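Local coordinates for protein PAN2-PAN3 deadenylation complex catalytic subunit pan2 (PDB 4CZX) that probably shortens the poly(A) tails of mRNA as catalytic subunit of the PAN deadenylation complex, represented here by its N-terminal WD40 domain, at residues A[160-165]-A[229-234]; A[171-176]-A[187-192]; A[242-247]-A[267-272]. One frame throughout, in Å; residues are numbered along the deposited sequence.

Interaction 1 of 3, residues A[160-165]-A[229-234]; sequences KMSRYI and FDLKNM
Arg163 has CG anti to its backbone N (chi1 -173°) and Tyr164 has CG anti to its carbonyl carbon (chi1 -52°), and both side chains set out toward Leu231. Leu231 CD2 meets the tyrosine ring at its edge, 3.7 Å from Tyr164 CD2. Met234, bent at chi2, brings SD to 3.7 Å from Tyr164 CE2, an oblique Met-aromatic contact with the sulfur 53° off the ring normal. A water 2.6 Å from Tyr164 OH donates to Leu231 O at 3.0 Å, joining the two polar atoms. The Arg163 guanidinium has Lys232 CB over one face, and its NH2 lies 3.9 Å from Lys232 CG; NE donates to Asn202 O and NH2 forms a salt bridge with Asp203. An alanine in place of Arg163 would keep the touch of CB on Leu231 CD1 but would probably leave Asp203 without its charged mate and uncover the Lys232 chain. Asp230 OD1 accepts from Asn233 N, 3.0 Å away, an Asx motif that shapes the turn after strand 225-230. Turns of two neighbouring four-stranded sheets thus pack side by side, as between adjacent blades of a WD40 beta-propeller.

Interaction 2 of 3, residues A[171-176]-A[187-192]; sequences KGTVNI and QWQAHG
Val174 lies beside Trp188, both side chains pointing the same way, with Val174 CB approaching the indole obliquely, 3.8 Å from Trp188 CE3. Ala190 CB sits over the rim of one indole face and also touches Val174 CG2, at 4.1 Å. The backbones beneath form an antiparallel hydrogen-bonded pair: Val174 N reaches Trp188 O at 2.7 Å, and Trp188 N returns to Val174 O at 2.8 Å. Thr173 with Gln189 and Asn175 with Gln187 are non-hydrogen-bonded pairs whose side chains occupy the other face of the sheet. There, in one of the two modelled conformers of Gln187, NE2 donates to Asn175 OD1 at 2.8 Å, the amide planes 67° apart, so this bond is uncertain; Asn175 ND2 is held by Tyr156 and Asp154. Thr173 CG2 packs on the Gln189 amide, 3.3 Å from OE1 of Gln189.

Past the strand end, His191 N donates almost straight (179°) to Gly172 O at 2.9 Å, and Ala190 N adds a weak bond to the same oxygen, a pattern resembling a classic beta bulge. Gly172 has a positive phi (98°), and a CB on it would run into His191 O.

The hairpin of strands 173-177 and 184-189 forms the outer half of one propeller sheet. Its Val174 and Trp188 touch strand 204-210 of the next sheet, and Trp188 also meets Phe229 of strand 225-230. His191, bonded through NE2 to Thr207 and through ND1 to Asp223, is consistent with part of the WD-repeat tetrad tying this hairpin to strands 204-210 and 225-230.

Interaction 3 of 3, residues A[242-247]-A[267-272]; sequences FAPLAA and QIHVTD
Gln267 begins the contact with its chain fully extended, CG anti to the backbone N (chi1 176°), and its side chain crosses that of Pro244 at about a right angle. Pro244 CG rests on the glutamine amide, 3.4 Å from Gln267 OE1 and 3.5 Å from Gln267 NE2. The carbonyl oxygen of the same glutamine lies at the edge of the Phe242 ring, 4.0 Å from Phe242 CZ. Ile268 points away from the turn and touches Ile260, Val262 and Cys282 on the flanking strands. His269 then presents a ring face to Phe242, whose CE1 comes to 3.3 Å from His269 CG. With ring centroids 4.6 Å apart and planes at 73°, this is a T-shaped (edge-to-face) pair, the phenylalanine supplying the edge.

The imidazole is held in its rotation by a bond from His269 NE2 to Gln267 OE1, 2.9 Å long with an N-H...O angle of 157°. Two side chains two positions apart, on the same side of the strand, are thereby linked where they meet Phe242 and Pro244. On the other segment a type I turn, closed by Leu245 N to Phe242 O at 2.9 Å, folds Pro244 back until its CD sits over the centre of the Phe242 ring.

The turn belongs to the connection between strand 235-241 of one propeller sheet and strand 248-251 of the next. Strand 267-272 lies in that next sheet between strands 258-262 and 279-283, and the turn packs over the sheet face that carries Gln267 and His269, with Phe242 also on Val261 and Asn263.

In the fold
From the N terminus, the chain first enters interaction 1 at 160-165, then runs through both segments of interaction 2, so that 171-176 with 187-192 closes a short hairpin nested inside the longer loop closed at 229-234. The two contacts touch: Phe229 packs on Ile176 and Trp188, and Tyr164 and Met234 also reach Ile176, giving a continuous apolar seam between two neighbouring propeller sheets. Interaction 3 follows in series, crossing neither loop and touching neither contact, its nearest atoms about 6 Å from interaction 2 and about 12 Å from interaction 1. Interaction 1 joins two neighbouring sheets, interaction 2 lies within the first, and interaction 3 packs the connection leaving the second on the third.

Interaction 1 of 3, residues A[160-165]-A[229-234]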
ATOM      1  N   LYS A 160      13.472 -23.488 -32.692  1.00 28.61           N
ATOM      2  CA  LYS A 160      14.079 -24.570 -31.919  1.00 27.24           C
ATOM      3  C   LYS A 160      15.305 -25.128 -32.623  1.00 32.44           C
ATOM      4  O   LYS A 160      15.288 -25.398 -33.829  1.00 30.02           O
ATOM      5  CB  LYS A 160      13.067 -25.692 -31.633  1.00 29.18           C
ATOM      6  CG  LYS A 160      13.685 -26.880 -30.870  1.00 30.31           C
ATOM      7  CD  LYS A 160      12.638 -27.729 -30.152  1.00 33.90           C
ATOM      8  CE  LYS A 160      13.257 -28.996 -29.538  1.00 42.96           C
ATOM      9  NZ  LYS A 160      12.251 -29.777 -28.751  1.00 44.37           N
ATOM     10  N   MET A 161      16.369 -25.290 -31.843  1.00 27.53           N
ATOM     11  CA  MET A 161      17.623 -25.835 -32.316  1.00 25.98           C
ATOM     12  C   MET A 161      17.650 -27.351 -32.209  1.00 29.70           C
ATOM     13  O   MET A 161      17.389 -27.903 -31.147  1.00 29.44           O
ATOM     14  CB  MET A 161      18.779 -25.234 -31.503  1.00 27.62           C
ATOM     15  CG  MET A 161      20.136 -25.808 -31.827  1.00 25.30           C
ATOM     16  SD  MET A 161      20.661 -25.534 -33.532  1.00 32.56           S
ATOM     17  CE  MET A 161      22.253 -26.379 -33.491  1.00 39.22           C
ATOM     18  N   SER A 162      17.936 -28.017 -33.320  1.00 30.49           N
ATOM     19  CA  SER A 162      18.251 -29.441 -33.296  1.00 32.44           C
ATOM     20  C   SER A 162      19.546 -29.618 -34.056  1.00 34.59           C
ATOM     21  O   SER A 162      20.626 -29.384 -33.512  1.00 35.87           O
ATOM     22  CB  SER A 162      17.128 -30.287 -33.906  1.00 37.41           C
ATOM     23  OG  SER A 162      16.714 -29.787 -35.173  1.00 35.42           O
ATOM     24  N   ARG A 163      19.432 -30.026 -35.316  1.00 35.19           N
ATOM     25  CA  ARG A 163      20.565 -30.056 -36.237  1.00 40.32           C
ATOM     26  C   ARG A 163      20.805 -28.639 -36.762  1.00 38.81           C
ATOM     27  O   ARG A 163      21.942 -28.218 -36.970  1.00 37.59           O
ATOM     28  CB  ARG A 163      20.295 -31.027 -37.392  1.00 38.71           C
ATOM     29  CG  ARG A 163      21.494 -31.252 -38.302  1.00 39.66           C
ATOM     30  CD  ARG A 163      21.154 -32.129 -39.512  1.00 48.91           C
ATOM     31  NE  ARG A 163      20.599 -33.430 -39.144  1.00 47.47           N
ATOM     32  CZ  ARG A 163      21.266 -34.579 -39.217  1.00 57.04           C
ATOM     33  NH1 ARG A 163      22.524 -34.594 -39.641  1.00 55.06           N
ATOM     34  NH2 ARG A 163      20.672 -35.714 -38.864  1.00 59.07           N
ATOM     35  N   TYR A 164      19.701 -27.929 -36.975  1.00 33.26           N
ATOM     36  CA  TYR A 164      19.686 -26.542 -37.434  1.00 31.74           C
ATOM     37  C   TYR A 164      18.682 -25.803 -36.577  1.00 29.48           C
ATOM     38  O   TYR A 164      17.937 -26.426 -35.823  1.00 34.09           O
ATOM     39  CB  TYR A 164      19.278 -26.426 -38.912  1.00 35.53           C
ATOM     40  CG  TYR A 164      20.072 -27.296 -39.860  1.00 41.84           C
ATOM     41  CD1 TYR A 164      21.402 -27.013 -40.146  1.00 52.32           C
ATOM     42  CD2 TYR A 164      19.493 -28.399 -40.462  1.00 44.39           C
ATOM     43  CE1 TYR A 164      22.135 -27.810 -41.004  1.00 55.76           C
ATOM     44  CE2 TYR A 164      20.212 -29.203 -41.328  1.00 51.66           C
ATOM     45  CZ  TYR A 164      21.533 -28.902 -41.597  1.00 57.98           C
ATOM     46  OH  TYR A 164      22.254 -29.696 -42.453  1.00 62.75           O
ATOM     47  N   ILE A 165      18.637 -24.483 -36.705  1.00 28.06           N
ATOM     48  CA  ILE A 165      17.595 -23.715 -36.046  1.00 25.33           C
ATOM     49  C   ILE A 165      16.355 -23.754 -36.929  1.00 31.52           C
ATOM     50  O   ILE A 165      16.364 -23.234 -38.037  1.00 32.21           O
ATOM     51  CB  ILE A 165      18.023 -22.255 -35.785  1.00 28.81           C
ATOM     52  CG1 ILE A 165      19.173 -22.218 -34.775  1.00 32.31           C
ATOM     53  CG2 ILE A 165      16.849 -21.425 -35.274  1.00 30.79           C
ATOM     54  CD1 ILE A 165      19.797 -20.843 -34.615  1.00 35.83           C
ATOM     55  N   PHE A 229       9.139 -32.963 -42.146  1.00 37.68           N
ATOM     56  CA  PHE A 229      10.296 -32.606 -42.957  1.00 37.49           C
ATOM     57  C   PHE A 229      11.526 -33.406 -42.524  1.00 41.81           C
ATOM     58  O   PHE A 229      11.786 -33.543 -41.330  1.00 39.15           O
ATOM     59  CB  PHE A 229      10.577 -31.101 -42.853  1.00 35.75           C
ATOM     60  CG  PHE A 229      11.620 -30.609 -43.818  1.00 33.39           C
ATOM     61  CD1 PHE A 229      11.254 -30.178 -45.082  1.00 40.38           C
ATOM     62  CD2 PHE A 229      12.962 -30.561 -43.453  1.00 36.24           C
ATOM     63  CE1 PHE A 229      12.200 -29.721 -45.978  1.00 42.04           C
ATOM     64  CE2 PHE A 229      13.918 -30.110 -44.351  1.00 41.82           C
ATOM     65  CZ  PHE A 229      13.528 -29.689 -45.624  1.00 39.29           C
ATOM     66  N   ASP A 230      12.258 -33.927 -43.505  1.00 42.33           N
ATOM     67  CA  ASP A 230      13.465 -34.724 -43.286  1.00 41.00           C
ATOM     68  C   ASP A 230      14.670 -33.808 -43.137  1.00 40.03           C
ATOM     69  O   ASP A 230      15.125 -33.231 -44.116  1.00 43.15           O
ATOM     70  CB  ASP A 230      13.660 -35.694 -44.461  1.00 40.27           C
ATOM     71  CG  ASP A 230      14.906 -36.579 -44.329  1.00 46.60           C
ATOM     72  OD1 ASP A 230      15.776 -36.353 -43.453  1.00 46.82           O
ATOM     73  OD2 ASP A 230      15.010 -37.518 -45.146  1.00 49.61           O
ATOM     74  N   LEU A 231      15.191 -33.684 -41.918  1.00 38.05           N
ATOM     75  CA  LEU A 231      16.286 -32.754 -41.646  1.00 43.40           C
ATOM     76  C   LEU A 231      17.632 -33.307 -42.098  1.00 52.73           C
ATOM     77  O   LEU A 231      18.554 -32.549 -42.406  1.00 49.29           O
ATOM     78  CB  LEU A 231      16.354 -32.409 -40.151  1.00 42.19           C
ATOM     79  CG  LEU A 231      15.823 -31.047 -39.711  1.00 44.50           C
ATOM     80  CD1 LEU A 231      16.373 -30.668 -38.342  1.00 39.50           C
ATOM     81  CD2 LEU A 231      16.114 -29.956 -40.748  1.00 42.60           C
ATOM     82  N   LYS A 232      17.738 -34.631 -42.133  1.00 56.38           N
ATOM     83  CA  LYS A 232      18.973 -35.291 -42.516  1.00 62.12           C
ATOM     84  C   LYS A 232      19.254 -35.058 -43.997  1.00 62.83           C
ATOM     85  O   LYS A 232      20.350 -34.653 -44.379  1.00 66.21           O
ATOM     86  CB  LYS A 232      18.889 -36.788 -42.200  1.00 67.28           C
ATOM     87  CG  LYS A 232      20.207 -37.546 -42.301  1.00 74.83           C
ATOM     88  CD  LYS A 232      19.973 -39.045 -42.151  1.00 80.07           C
ATOM     89  CE  LYS A 232      21.218 -39.852 -42.492  1.00 89.02           C
ATOM     90  NZ  LYS A 232      22.346 -39.559 -41.562  1.00 93.42           N
ATOM     91  N   ASN A 233      18.244 -35.293 -44.825  1.00 57.79           N
ATOM     92  CA  ASN A 233      18.396 -35.157 -46.266  1.00 56.02           C
ATOM     93  C   ASN A 233      17.736 -33.901 -46.838  1.00 55.82           C
ATOM     94  O   ASN A 233      17.651 -33.745 -48.056  1.00 55.11           O
ATOM     95  CB  ASN A 233      17.842 -36.408 -46.957  1.00 64.93           C
ATOM     96  CG  ASN A 233      18.406 -37.694 -46.367  1.00 67.60           C
ATOM     97  OD1 ASN A 233      19.556 -38.055 -46.621  1.00 70.13           O
ATOM     98  ND2 ASN A 233      17.600 -38.387 -45.567  1.00 66.05           N
ATOM     99  N   MET A 234      17.266 -33.023 -45.948  1.00 56.90           N
ATOM    100  CA  MET A 234      16.690 -31.719 -46.309  1.00 51.84           C
ATOM    101  C   MET A 234      15.604 -31.764 -47.380  1.00 47.94           C
ATOM    102  O   MET A 234      15.688 -31.054 -48.380  1.00 52.41           O
ATOM    103  CB  MET A 234      17.793 -30.760 -46.762  1.00 51.54           C
ATOM    104  CG  MET A 234      18.775 -30.388 -45.659  1.00 50.81           C
ATOM    105  SD  MET A 234      18.006 -29.409 -44.352  1.00 52.72           S
ATOM    106  CE  MET A 234      18.093 -27.768 -45.057  1.00 52.43           C
TER
HETATM  107  O   HOH W   1      24.053 -37.188 -40.111  1.00 60.56           O
HETATM  108  O   HOH W   2      21.266 -31.867 -43.365  1.00 51.97           O

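Interaction 2 of 3, residues A[171-176]-A[187-192]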
ATOM      1  N   LYS A 171       3.569 -16.885 -40.986  1.00 28.35           N
ATOM      2  CA  LYS A 171       2.815 -17.087 -42.229  1.00 28.87           C
ATOM      3  C   LYS A 171       2.623 -18.569 -42.566  1.00 33.22           C
ATOM      4  O   LYS A 171       2.008 -18.902 -43.584  1.00 31.98           O
ATOM      5  CB  LYS A 171       3.493 -16.400 -43.419  1.00 34.11           C
ATOM      6  CG  LYS A 171       3.830 -14.933 -43.233  1.00 36.84           C
ATOM      7  CD  LYS A 171       2.611 -14.073 -43.048  1.00 43.11           C
ATOM      8  CE  LYS A 171       3.015 -12.653 -42.659  1.00 54.80           C
ATOM      9  NZ  LYS A 171       1.841 -11.744 -42.502  1.00 53.67           N
ATOM     10  N   GLY A 172       3.166 -19.451 -41.734  1.00 36.27           N
ATOM     11  CA  GLY A 172       3.001 -20.878 -41.946  1.00 37.86           C
ATOM     12  C   GLY A 172       4.161 -21.573 -42.641  1.00 34.88           C
ATOM     13  O   GLY A 172       4.090 -22.772 -42.919  1.00 36.53           O
ATOM     14  N   THR A 173       5.216 -20.829 -42.952  1.00 35.81           N
ATOM     15  CA  THR A 173       6.404 -21.428 -43.555  1.00 35.22           C
ATOM     16  C   THR A 173       7.435 -21.712 -42.470  1.00 34.08           C
ATOM     17  O   THR A 173       7.403 -21.103 -41.405  1.00 30.22           O
ATOM     18  CB  THR A 173       7.039 -20.523 -44.625  1.00 41.00           C
ATOM     19  OG1 THR A 173       7.355 -19.253 -44.049  1.00 48.04           O
ATOM     20  CG2 THR A 173       6.084 -20.305 -45.777  1.00 38.39           C
ATOM     21  N   VAL A 174       8.346 -22.639 -42.749  1.00 32.91           N
ATOM     22  CA  VAL A 174       9.444 -22.901 -41.839  1.00 30.29           C
ATOM     23  C   VAL A 174      10.762 -22.548 -42.514  1.00 32.21           C
ATOM     24  O   VAL A 174      11.059 -23.054 -43.591  1.00 37.55           O
ATOM     25  CB  VAL A 174       9.464 -24.366 -41.397  1.00 30.61           C
ATOM     26  CG1 VAL A 174      10.709 -24.644 -40.527  1.00 30.74           C
ATOM     27  CG2 VAL A 174       8.202 -24.681 -40.624  1.00 30.50           C
ATOM     28  N   ASN A 175      11.534 -21.656 -41.896  1.00 34.67           N
ATOM     29  CA  ASN A 175      12.897 -21.399 -42.359  1.00 32.31           C
ATOM     30  C   ASN A 175      13.882 -22.280 -41.602  1.00 28.16           C
ATOM     31  O   ASN A 175      13.840 -22.352 -40.376  1.00 31.44           O
ATOM     32  CB  ASN A 175      13.287 -19.926 -42.175  1.00 34.06           C
ATOM     33  CG  ASN A 175      12.536 -19.001 -43.103  1.00 36.28           C
ATOM     34  OD1 ASN A 175      12.040 -19.416 -44.151  1.00 35.35           O
ATOM     35  ND2 ASN A 175      12.461 -17.732 -42.731  1.00 35.63           N
ATOM     36  N   ILE A 176      14.765 -22.947 -42.335  1.00 30.68           N
ATOM     37  CA  ILE A 176      15.821 -23.724 -41.710  1.00 30.58           C
ATOM     38  C   ILE A 176      17.086 -22.878 -41.708  1.00 30.08           C
ATOM     39  O   ILE A 176      17.669 -22.605 -42.759  1.00 34.69           O
ATOM     40  CB  ILE A 176      16.038 -25.052 -42.439  1.00 30.26           C
ATOM     41  CG1 ILE A 176      14.710 -25.803 -42.530  1.00 37.54           C
ATOM     42  CG2 ILE A 176      17.102 -25.908 -41.735  1.00 35.49           C
ATOM     43  CD1 ILE A 176      14.751 -26.969 -43.462  1.00 49.28           C
ATOM     44  N   GLN A 187      13.692 -22.954 -47.201  1.00 36.12           N
ATOM     45  CA  GLN A 187      12.356 -22.596 -46.737  0.50 41.73           C
ATOM     46  C   GLN A 187      11.369 -23.712 -47.085  1.00 45.64           C
ATOM     47  O   GLN A 187      11.382 -24.237 -48.207  1.00 46.85           O
ATOM     48  CB  GLN A 187      11.916 -21.258 -47.343  0.50 40.51           C
ATOM     49  CG  GLN A 187      12.915 -20.129 -47.088  0.50 40.65           C
ATOM     50  CD  GLN A 187      12.384 -18.749 -47.433  0.50 45.88           C
ATOM     51  OE1 GLN A 187      12.830 -18.125 -48.396  0.50 50.11           O
ATOM     52  NE2 GLN A 187      11.442 -18.253 -46.631  0.50 42.44           N
ATOM     53  N   TRP A 188      10.530 -24.075 -46.121  1.00 39.25           N
ATOM     54  CA  TRP A 188       9.580 -25.167 -46.270  1.00 40.54           C
ATOM     55  C   TRP A 188       8.160 -24.647 -46.074  1.00 40.86           C
ATOM     56  O   TRP A 188       7.861 -24.025 -45.055  1.00 36.53           O
ATOM     57  CB  TRP A 188       9.917 -26.273 -45.258  1.00 39.94           C
ATOM     58  CG  TRP A 188       8.956 -27.424 -45.172  1.00 41.22           C
ATOM     59  CD1 TRP A 188       8.356 -28.085 -46.212  1.00 48.14           C
ATOM     60  CD2 TRP A 188       8.494 -28.056 -43.975  1.00 39.71           C
ATOM     61  NE1 TRP A 188       7.545 -29.085 -45.729  1.00 44.85           N
ATOM     62  CE2 TRP A 188       7.614 -29.088 -44.358  1.00 39.38           C
ATOM     63  CE3 TRP A 188       8.735 -27.843 -42.609  1.00 36.22           C
ATOM     64  CZ2 TRP A 188       6.976 -29.908 -43.428  1.00 39.23           C
ATOM     65  CZ3 TRP A 188       8.098 -28.657 -41.688  1.00 36.95           C
ATOM     66  CH2 TRP A 188       7.223 -29.674 -42.102  1.00 38.79           C
ATOM     67  N   GLN A 189       7.286 -24.889 -47.046  1.00 37.49           N
ATOM     68  CA  GLN A 189       5.897 -24.454 -46.914  1.00 41.16           C
ATOM     69  C   GLN A 189       5.114 -25.491 -46.117  1.00 42.26           C
ATOM     70  O   GLN A 189       4.688 -26.507 -46.657  1.00 47.62           O
ATOM     71  CB  GLN A 189       5.253 -24.241 -48.283  1.00 39.18           C
ATOM     72  CG  GLN A 189       3.874 -23.632 -48.188  1.00 47.50           C
ATOM     73  CD  GLN A 189       3.928 -22.178 -47.805  1.00 52.42           C
ATOM     74  OE1 GLN A 189       4.585 -21.380 -48.473  1.00 55.34           O
ATOM     75  NE2 GLN A 189       3.251 -21.820 -46.717  1.00 53.32           N
ATOM     76  N   ALA A 190       4.933 -25.243 -44.826  1.00 36.47           N
ATOM     77  CA  ALA A 190       4.302 -26.238 -43.968  1.00 33.74           C
ATOM     78  C   ALA A 190       2.784 -26.112 -43.998  1.00 34.70           C
ATOM     79  O   ALA A 190       2.082 -27.070 -44.320  1.00 33.53           O
ATOM     80  CB  ALA A 190       4.827 -26.116 -42.541  1.00 35.46           C
ATOM     81  N   HIS A 191       2.271 -24.935 -43.663  1.00 34.31           N
ATOM     82  CA  HIS A 191       0.829 -24.721 -43.667  1.00 37.35           C
ATOM     83  C   HIS A 191       0.482 -23.407 -44.354  1.00 37.11           C
ATOM     84  O   HIS A 191       1.357 -22.587 -44.615  1.00 38.69           O
ATOM     85  CB  HIS A 191       0.288 -24.755 -42.233  1.00 34.18           C
ATOM     86  CG  HIS A 191       0.677 -25.990 -41.483  1.00 35.70           C
ATOM     87  ND1 HIS A 191      -0.146 -27.092 -41.378  1.00 35.62           N
ATOM     88  CD2 HIS A 191       1.818 -26.309 -40.822  1.00 36.12           C
ATOM     89  CE1 HIS A 191       0.467 -28.033 -40.681  1.00 32.63           C
ATOM     90  NE2 HIS A 191       1.662 -27.584 -40.334  1.00 33.11           N
ATOM     91  N   GLY A 192      -0.796 -23.221 -44.668  1.00 36.84           N
ATOM     92  CA  GLY A 192      -1.222 -22.093 -45.468  1.00 39.43           C
ATOM     93  C   GLY A 192      -1.066 -20.707 -44.856  1.00 38.15           C
ATOM     94  O   GLY A 192      -0.694 -19.776 -45.561  1.00 37.07           O
TER
HETATM   95  O   HOH W   3       2.668 -18.820 -46.250  1.00 42.97           O

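Interaction 3 of 3, residues A[242-247]-A[267-272]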
ATOM      1  N   PHE A 242      -4.087 -37.233 -39.642  1.00 41.06           N
ATOM      2  CA  PHE A 242      -4.603 -37.094 -38.294  1.00 41.16           C
ATOM      3  C   PHE A 242      -6.001 -36.474 -38.347  1.00 42.10           C
ATOM      4  O   PHE A 242      -6.170 -35.267 -38.137  1.00 38.92           O
ATOM      5  CB  PHE A 242      -3.647 -36.246 -37.447  1.00 36.71           C
ATOM      6  CG  PHE A 242      -3.935 -36.292 -35.978  1.00 37.00           C
ATOM      7  CD1 PHE A 242      -3.611 -37.408 -35.226  1.00 37.83           C
ATOM      8  CD2 PHE A 242      -4.530 -35.216 -35.347  1.00 33.29           C
ATOM      9  CE1 PHE A 242      -3.867 -37.440 -33.860  1.00 42.52           C
ATOM     10  CE2 PHE A 242      -4.786 -35.241 -33.981  1.00 41.77           C
ATOM     11  CZ  PHE A 242      -4.458 -36.349 -33.237  1.00 42.93           C
ATOM     12  N   ALA A 243      -6.989 -37.317 -38.639  1.00 43.78           N
ATOM     13  CA  ALA A 243      -8.383 -36.896 -38.810  1.00 48.87           C
ATOM     14  C   ALA A 243      -8.972 -36.085 -37.647  1.00 43.83           C
ATOM     15  O   ALA A 243      -9.796 -35.201 -37.882  1.00 45.36           O
ATOM     16  CB  ALA A 243      -9.262 -38.117 -39.076  1.00 49.22           C
ATOM     17  N   PRO A 244      -8.572 -36.371 -36.389  1.00 44.16           N
ATOM     18  CA  PRO A 244      -9.114 -35.498 -35.330  1.00 43.57           C
ATOM     19  C   PRO A 244      -8.639 -34.041 -35.371  1.00 40.29           C
ATOM     20  O   PRO A 244      -9.054 -33.289 -34.491  1.00 38.46           O
ATOM     21  CB  PRO A 244      -8.622 -36.168 -34.040  1.00 42.71           C
ATOM     22  CG  PRO A 244      -8.435 -37.611 -34.425  1.00 46.59           C
ATOM     23  CD  PRO A 244      -7.917 -37.566 -35.822  1.00 43.41           C
ATOM     24  N   LEU A 245      -7.830 -33.671 -36.369  1.00 37.99           N
ATOM     25  CA  LEU A 245      -7.236 -32.330 -36.532  1.00 32.42           C
ATOM     26  C   LEU A 245      -6.072 -32.108 -35.578  1.00 33.59           C
ATOM     27  O   LEU A 245      -6.240 -32.106 -34.359  1.00 36.16           O
ATOM     28  CB  LEU A 245      -8.264 -31.215 -36.343  1.00 32.68           C
ATOM     29  CG  LEU A 245      -9.476 -31.376 -37.258  1.00 38.61           C
ATOM     30  CD1 LEU A 245     -10.373 -30.163 -37.149  1.00 45.15           C
ATOM     31  CD2 LEU A 245      -9.015 -31.626 -38.703  1.00 33.67           C
ATOM     32  N   ALA A 246      -4.895 -31.879 -36.145  1.00 34.02           N
ATOM     33  CA  ALA A 246      -3.661 -31.846 -35.351  1.00 32.14           C
ATOM     34  C   ALA A 246      -3.368 -30.463 -34.814  1.00 32.30           C
ATOM     35  O   ALA A 246      -3.116 -29.537 -35.582  1.00 32.28           O
ATOM     36  CB  ALA A 246      -2.497 -32.339 -36.177  1.00 33.47           C
ATOM     37  N   ALA A 247      -3.378 -30.345 -33.488  1.00 29.17           N
ATOM     38  CA  ALA A 247      -3.186 -29.067 -32.810  1.00 28.79           C
ATOM     39  C   ALA A 247      -1.768 -28.946 -32.251  1.00 29.15           C
ATOM     40  O   ALA A 247      -1.163 -27.872 -32.308  1.00 30.76           O
ATOM     41  CB  ALA A 247      -4.215 -28.908 -31.703  1.00 28.25           C
ATOM     42  N   GLN A 267      -7.440 -36.006 -27.604  1.00 37.27           N
ATOM     43  CA  GLN A 267      -7.122 -37.283 -28.232  1.00 41.65           C
ATOM     44  C   GLN A 267      -5.673 -37.272 -28.692  1.00 41.46           C
ATOM     45  O   GLN A 267      -5.221 -36.315 -29.318  1.00 39.26           O
ATOM     46  CB  GLN A 267      -8.047 -37.569 -29.412  1.00 41.07           C
ATOM     47  CG  GLN A 267      -7.688 -38.848 -30.150  1.00 47.29           C
ATOM     48  CD  GLN A 267      -8.662 -39.191 -31.257  1.00 53.69           C
ATOM     49  OE1 GLN A 267      -8.406 -40.090 -32.061  1.00 55.95           O
ATOM     50  NE2 GLN A 267      -9.789 -38.478 -31.305  1.00 47.81           N
ATOM     51  N   ILE A 268      -4.949 -38.339 -28.374  1.00 40.35           N
ATOM     52  CA  ILE A 268      -3.523 -38.417 -28.659  1.00 36.61           C
ATOM     53  C   ILE A 268      -3.177 -39.655 -29.490  1.00 41.13           C
ATOM     54  O   ILE A 268      -3.646 -40.757 -29.196  1.00 41.82           O
ATOM     55  CB  ILE A 268      -2.700 -38.444 -27.358  1.00 38.18           C
ATOM     56  CG1 ILE A 268      -2.910 -37.151 -26.565  1.00 39.06           C
ATOM     57  CG2 ILE A 268      -1.224 -38.648 -27.650  1.00 36.98           C
ATOM     58  CD1 ILE A 268      -2.182 -37.139 -25.246  1.00 36.90           C
ATOM     59  N   HIS A 269      -2.382 -39.461 -30.539  1.00 37.41           N
ATOM     60  CA  HIS A 269      -1.817 -40.577 -31.293  1.00 38.19           C
ATOM     61  C   HIS A 269      -0.311 -40.603 -31.109  1.00 43.34           C
ATOM     62  O   HIS A 269       0.348 -39.571 -31.237  1.00 37.93           O
ATOM     63  CB  HIS A 269      -2.135 -40.480 -32.785  1.00 42.96           C
ATOM     64  CG  HIS A 269      -3.589 -40.630 -33.113  1.00 46.58           C
ATOM     65  ND1 HIS A 269      -4.036 -40.847 -34.399  1.00 46.37           N
ATOM     66  CD2 HIS A 269      -4.693 -40.588 -32.332  1.00 47.44           C
ATOM     67  CE1 HIS A 269      -5.354 -40.938 -34.395  1.00 50.16           C
ATOM     68  NE2 HIS A 269      -5.778 -40.779 -33.153  1.00 47.26           N
ATOM     69  N   VAL A 270       0.227 -41.782 -30.807  1.00 40.07           N
ATOM     70  CA  VAL A 270       1.671 -41.970 -30.773  1.00 38.24           C
ATOM     71  C   VAL A 270       2.001 -42.717 -32.050  1.00 38.04           C
ATOM     72  O   VAL A 270       1.640 -43.886 -32.200  1.00 41.28           O
ATOM     73  CB  VAL A 270       2.136 -42.739 -29.528  1.00 42.13           C
ATOM     74  CG1 VAL A 270       3.648 -42.885 -29.531  1.00 39.06           C
ATOM     75  CG2 VAL A 270       1.689 -42.016 -28.267  1.00 46.23           C
ATOM     76  N   THR A 271       2.645 -42.031 -32.988  1.00 40.51           N
ATOM     77  CA  THR A 271       2.737 -42.534 -34.356  1.00 40.45           C
ATOM     78  C   THR A 271       4.147 -42.534 -34.909  1.00 41.27           C
ATOM     79  O   THR A 271       4.841 -41.516 -34.868  1.00 41.50           O
ATOM     80  CB  THR A 271       1.866 -41.699 -35.312  1.00 46.99           C
ATOM     81  OG1 THR A 271       0.532 -41.619 -34.801  1.00 57.17           O
ATOM     82  CG2 THR A 271       1.845 -42.322 -36.706  1.00 47.15           C
ATOM     83  N   ASP A 272       4.568 -43.674 -35.444  1.00 46.49           N
ATOM     84  CA  ASP A 272       5.856 -43.729 -36.109  1.00 49.01           C
ATOM     85  C   ASP A 272       5.784 -42.969 -37.421  1.00 48.43           C
ATOM     86  O   ASP A 272       4.935 -43.252 -38.262  1.00 52.26           O
ATOM     87  CB  ASP A 272       6.301 -45.166 -36.366  1.00 56.66           C
ATOM     88  CG  ASP A 272       7.618 -45.221 -37.101  1.00 65.18           C
ATOM     89  OD1 ASP A 272       7.599 -45.086 -38.341  1.00 73.98           O
ATOM     90  OD2 ASP A 272       8.669 -45.382 -36.447  1.00 69.43           O
TER